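Local coordinates for protein HTH-type transcriptional regulator PrpR (Mycobacterium tuberculosis, PDB 6D2S) that regulates, as a DNA-binding transcription factor, the expression of enzymes that break down short-chain fatty acids through the glyoxylate and methylcitrate cycles, at residues 225-230 with 243-248. Sequence-based numbering, arbitrary orientation.
Sequences ERIVRQ and VAKTTA. With CA (calcium ion), chain C.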
ATOM      1  N   GLU A 225       5.661 -11.502  14.152  1.00 31.83           N
ATOM      2  CA  GLU A 225       5.565 -10.122  14.622  1.00 35.43           C
ATOM      3  C   GLU A 225       6.913  -9.538  15.049  1.00 36.36           C
ATOM      4  O   GLU A 225       6.961  -8.508  15.732  1.00 30.38           O
ATOM      5  CB  GLU A 225       4.536 -10.005  15.750  1.00 48.08           C
ATOM      6  CG  GLU A 225       3.147 -10.432  15.298  1.00 58.20           C
ATOM      7  CD  GLU A 225       2.041  -9.901  16.184  1.00 67.87           C
ATOM      8  OE1 GLU A 225       2.339  -9.435  17.305  1.00 72.41           O
ATOM      9  OE2 GLU A 225       0.870  -9.948  15.755  1.00 71.57           O
ATOM     10  N   ARG A 226       8.018 -10.163  14.643  1.00 29.52           N
ATOM     11  CA  ARG A 226       9.351  -9.624  14.856  1.00 28.96           C
ATOM     12  C   ARG A 226       9.987  -9.348  13.502  1.00 29.47           C
ATOM     13  O   ARG A 226       9.834 -10.133  12.564  1.00 29.89           O
ATOM     14  CB  ARG A 226      10.227 -10.590  15.663  1.00 42.96           C
ATOM     15  CG  ARG A 226      11.658 -10.113  15.874  1.00 59.34           C
ATOM     16  CD  ARG A 226      11.704  -8.791  16.631  1.00 72.97           C
ATOM     17  NE  ARG A 226      13.073  -8.371  16.930  1.00 80.00           N
ATOM     18  CZ  ARG A 226      13.824  -7.639  16.114  1.00 83.95           C
ATOM     19  NH1 ARG A 226      13.344  -7.245  14.945  1.00 85.25           N
ATOM     20  NH2 ARG A 226      15.058  -7.302  16.467  1.00 86.77           N
ATOM     21  N   ILE A 227      10.683  -8.221  13.400  1.00 23.49           N
ATOM     22  CA  ILE A 227      11.355  -7.885  12.154  1.00 25.61           C
ATOM     23  C   ILE A 227      12.542  -8.814  11.946  1.00 27.18           C
ATOM     24  O   ILE A 227      13.328  -9.073  12.869  1.00 25.40           O
ATOM     25  CB  ILE A 227      11.775  -6.411  12.153  1.00 32.21           C
ATOM     26  CG1 ILE A 227      10.584  -5.553  11.708  1.00 34.07           C
ATOM     27  CG2 ILE A 227      13.001  -6.194  11.264  1.00 31.23           C
ATOM     28  CD1 ILE A 227      10.900  -4.096  11.572  1.00 37.50           C
ATOM     29  N   VAL A 228      12.650  -9.353  10.737  1.00 24.88           N
ATOM     30  CA  VAL A 228      13.750 -10.224  10.346  1.00 22.98           C
ATOM     31  C   VAL A 228      14.509  -9.509   9.241  1.00 22.36           C
ATOM     32  O   VAL A 228      13.897  -9.017   8.286  1.00 23.11           O
ATOM     33  CB  VAL A 228      13.248 -11.605   9.882  1.00 25.07           C
ATOM     34  CG1 VAL A 228      14.408 -12.456   9.369  1.00 33.26           C
ATOM     35  CG2 VAL A 228      12.549 -12.314  11.030  1.00 30.60           C
ATOM     36  N   ARG A 229      15.828  -9.410   9.391  1.00 21.52           N
ATOM     37  CA  ARG A 229      16.668  -8.670   8.456  1.00 20.81           C
ATOM     38  C   ARG A 229      17.752  -9.584   7.910  1.00 21.63           C
ATOM     39  O   ARG A 229      18.346 -10.366   8.658  1.00 25.71           O
ATOM     40  CB  ARG A 229      17.342  -7.468   9.126  1.00 26.84           C
ATOM     41  CG  ARG A 229      16.406  -6.433   9.703  1.00 28.81           C
ATOM     42  CD  ARG A 229      17.179  -5.474  10.586  1.00 22.33           C
ATOM     43  NE  ARG A 229      17.376  -6.008  11.934  1.00 30.47           N
ATOM     44  CZ  ARG A 229      18.268  -5.546  12.804  1.00 33.60           C
ATOM     45  NH1 ARG A 229      19.079  -4.552  12.465  1.00 36.12           N
ATOM     46  NH2 ARG A 229      18.364  -6.094  14.008  1.00 36.72           N
ATOM     47  N   GLN A 230      18.031  -9.473   6.617  1.00 21.49           N
ATOM     48  CA  GLN A 230      19.134 -10.256   6.085  1.00 22.42           C
ATOM     49  C   GLN A 230      19.614  -9.655   4.779  1.00 26.11           C
ATOM     50  O   GLN A 230      18.954  -8.807   4.173  1.00 26.56           O
ATOM     51  CB  GLN A 230      18.748 -11.720   5.887  1.00 30.27           C
ATOM     52  CG  GLN A 230      17.501 -11.938   5.078  1.00 34.22           C
ATOM     53  CD  GLN A 230      16.999 -13.359   5.229  1.00 39.50           C
ATOM     54  OE1 GLN A 230      15.926 -13.607   5.797  1.00 37.43           O
ATOM     55  NE2 GLN A 230      17.783 -14.305   4.737  1.00 32.92           N
ATOM     56  N   VAL A 243      14.127  -6.541   4.749  1.00 19.28           N
ATOM     57  CA  VAL A 243      13.449  -6.415   6.036  1.00 19.90           C
ATOM     58  C   VAL A 243      12.043  -6.966   5.861  1.00 19.07           C
ATOM     59  O   VAL A 243      11.365  -6.633   4.883  1.00 19.88           O
ATOM     60  CB  VAL A 243      13.408  -4.952   6.520  1.00 25.11           C
ATOM     61  CG1 VAL A 243      12.768  -4.864   7.891  1.00 25.12           C
ATOM     62  CG2 VAL A 243      14.815  -4.367   6.538  1.00 31.78           C
ATOM     63  N   ALA A 244      11.617  -7.837   6.779  1.00 19.86           N
ATOM     64  CA  ALA A 244      10.346  -8.534   6.635  1.00 20.63           C
ATOM     65  C   ALA A 244       9.682  -8.709   7.993  1.00 24.66           C
ATOM     66  O   ALA A 244      10.341  -8.753   9.035  1.00 23.45           O
ATOM     67  CB  ALA A 244      10.522  -9.917   5.979  1.00 23.73           C
ATOM     68  N   LYS A 245       8.356  -8.812   7.970  1.00 21.67           N
ATOM     69  CA  LYS A 245       7.621  -9.132   9.182  1.00 22.58           C
ATOM     70  C   LYS A 245       6.299  -9.772   8.791  1.00 24.83           C
ATOM     71  O   LYS A 245       5.761  -9.490   7.714  1.00 25.20           O
ATOM     72  CB  LYS A 245       7.374  -7.875  10.026  1.00 26.63           C
ATOM     73  CG  LYS A 245       6.903  -8.155  11.436  1.00 29.59           C
ATOM     74  CD  LYS A 245       6.900  -6.891  12.279  1.00 29.52           C
ATOM     75  CE  LYS A 245       5.586  -6.154  12.140  1.00 38.81           C
ATOM     76  NZ  LYS A 245       5.465  -5.057  13.147  1.00 43.32           N
ATOM     77  N   THR A 246       5.780 -10.627   9.673  1.00 25.11           N
ATOM     78  CA  THR A 246       4.412 -11.090   9.502  1.00 26.36           C
ATOM     79  C   THR A 246       3.455  -9.946   9.804  1.00 29.32           C
ATOM     80  O   THR A 246       3.781  -9.006  10.536  1.00 26.80           O
ATOM     81  CB  THR A 246       4.091 -12.280  10.416  1.00 29.69           C
ATOM     82  OG1 THR A 246       4.295 -11.915  11.785  1.00 28.40           O
ATOM     83  CG2 THR A 246       4.953 -13.482  10.073  1.00 31.74           C
ATOM     84  N   THR A 247       2.270 -10.025   9.217  1.00 31.37           N
ATOM     85  CA  THR A 247       1.204  -9.071   9.471  1.00 36.28           C
ATOM     86  C   THR A 247       0.215  -9.707  10.436  1.00 40.05           C
ATOM     87  O   THR A 247      -0.189 -10.859  10.245  1.00 48.41           O
ATOM     88  CB  THR A 247       0.500  -8.682   8.173  1.00 40.43           C
ATOM     89  OG1 THR A 247      -0.283  -9.792   7.710  1.00 47.61           O
ATOM     90  CG2 THR A 247       1.524  -8.328   7.114  1.00 41.33           C
ATOM     91  N   ALA A 248      -0.155  -8.970  11.475  1.00 39.23           N
ATOM     92  CA  ALA A 248      -1.162  -9.464  12.401  1.00 43.26           C
ATOM     93  C   ALA A 248      -2.523  -9.490  11.714  1.00 48.64           C
ATOM     94  O   ALA A 248      -2.895  -8.542  11.015  1.00 35.54           O
ATOM     95  CB  ALA A 248      -1.208  -8.592  13.654  1.00 47.08           C
TER
HETATM   96 CA    CA C 502      -3.021  -6.413  10.130  1.00 24.17          CA
HETATM   97  O   HOH W   1       7.933 -11.573  11.733  1.00 24.13           O
HETATM   98  O   HOH W   2      -1.066  -5.132   9.441  1.00 27.81           O
HETATM   99  O   HOH W   3      -2.590  -7.246   8.015  1.00 27.54           O
HETATM  100  O   HOH W   4      -5.505  -7.159   9.930  1.00 39.69           O
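V228 and A244 face each other as an antiparallel hydrogen-bonded pair at the open end of the β-hairpin formed by strands 228-233 and 239-247, in the C-terminal, acyl-CoA regulator part of PrpR. V228 N donates to A244 O (2.9 Å, 169° at the hydrogen), and A244 N returns a more bent bond to V228 O. Both carbonyls also receive a CA-H: I227 CA lies 3.4 Å from A244 O, and V243 CA approaches V228 O. Apolar contacts complete the tight part: I227 CG2, placed anti to its backbone N, meets V243 CG1 at 3.6 Å, while V243 CG2 faces the CG of R229, whose side chain runs beside it. Y277 packs against both I227 and V243. R229 NH1 hydrogen-bonds to Y277 O.

Ahead of V228 the first segment is loop, regular pairing stops and the contact becomes looser. T246 N donates to water 1 at 3.1 Å, about where the next ladder bond would be expected; a link from this water to R226 O is doubtful. The aliphatic part of K245 runs past the E225 and R226 carbonyls, its CG 3.7 Å from R226 O; NZ goes on to a salt bridge with D153. Exposed E225 donates its N-H at 2.8 Å to OG1 of buried T246, which lies between its own N and carbonyl carbon (chi1 58°). The carboxylate of E225 reaches A248 with OE2 3.3 Å from CB. A248 O binds the calcium ion at 2.3 Å, with D250, L252 and three waters completing the shell. Strand pairing thus passes from backbone bonds to a threonine hydroxyl, the direct polar link to the loop ahead of V228, whereas A248 meets E225 by van der Waals contact and is tied to the calcium ion through its own carbonyl.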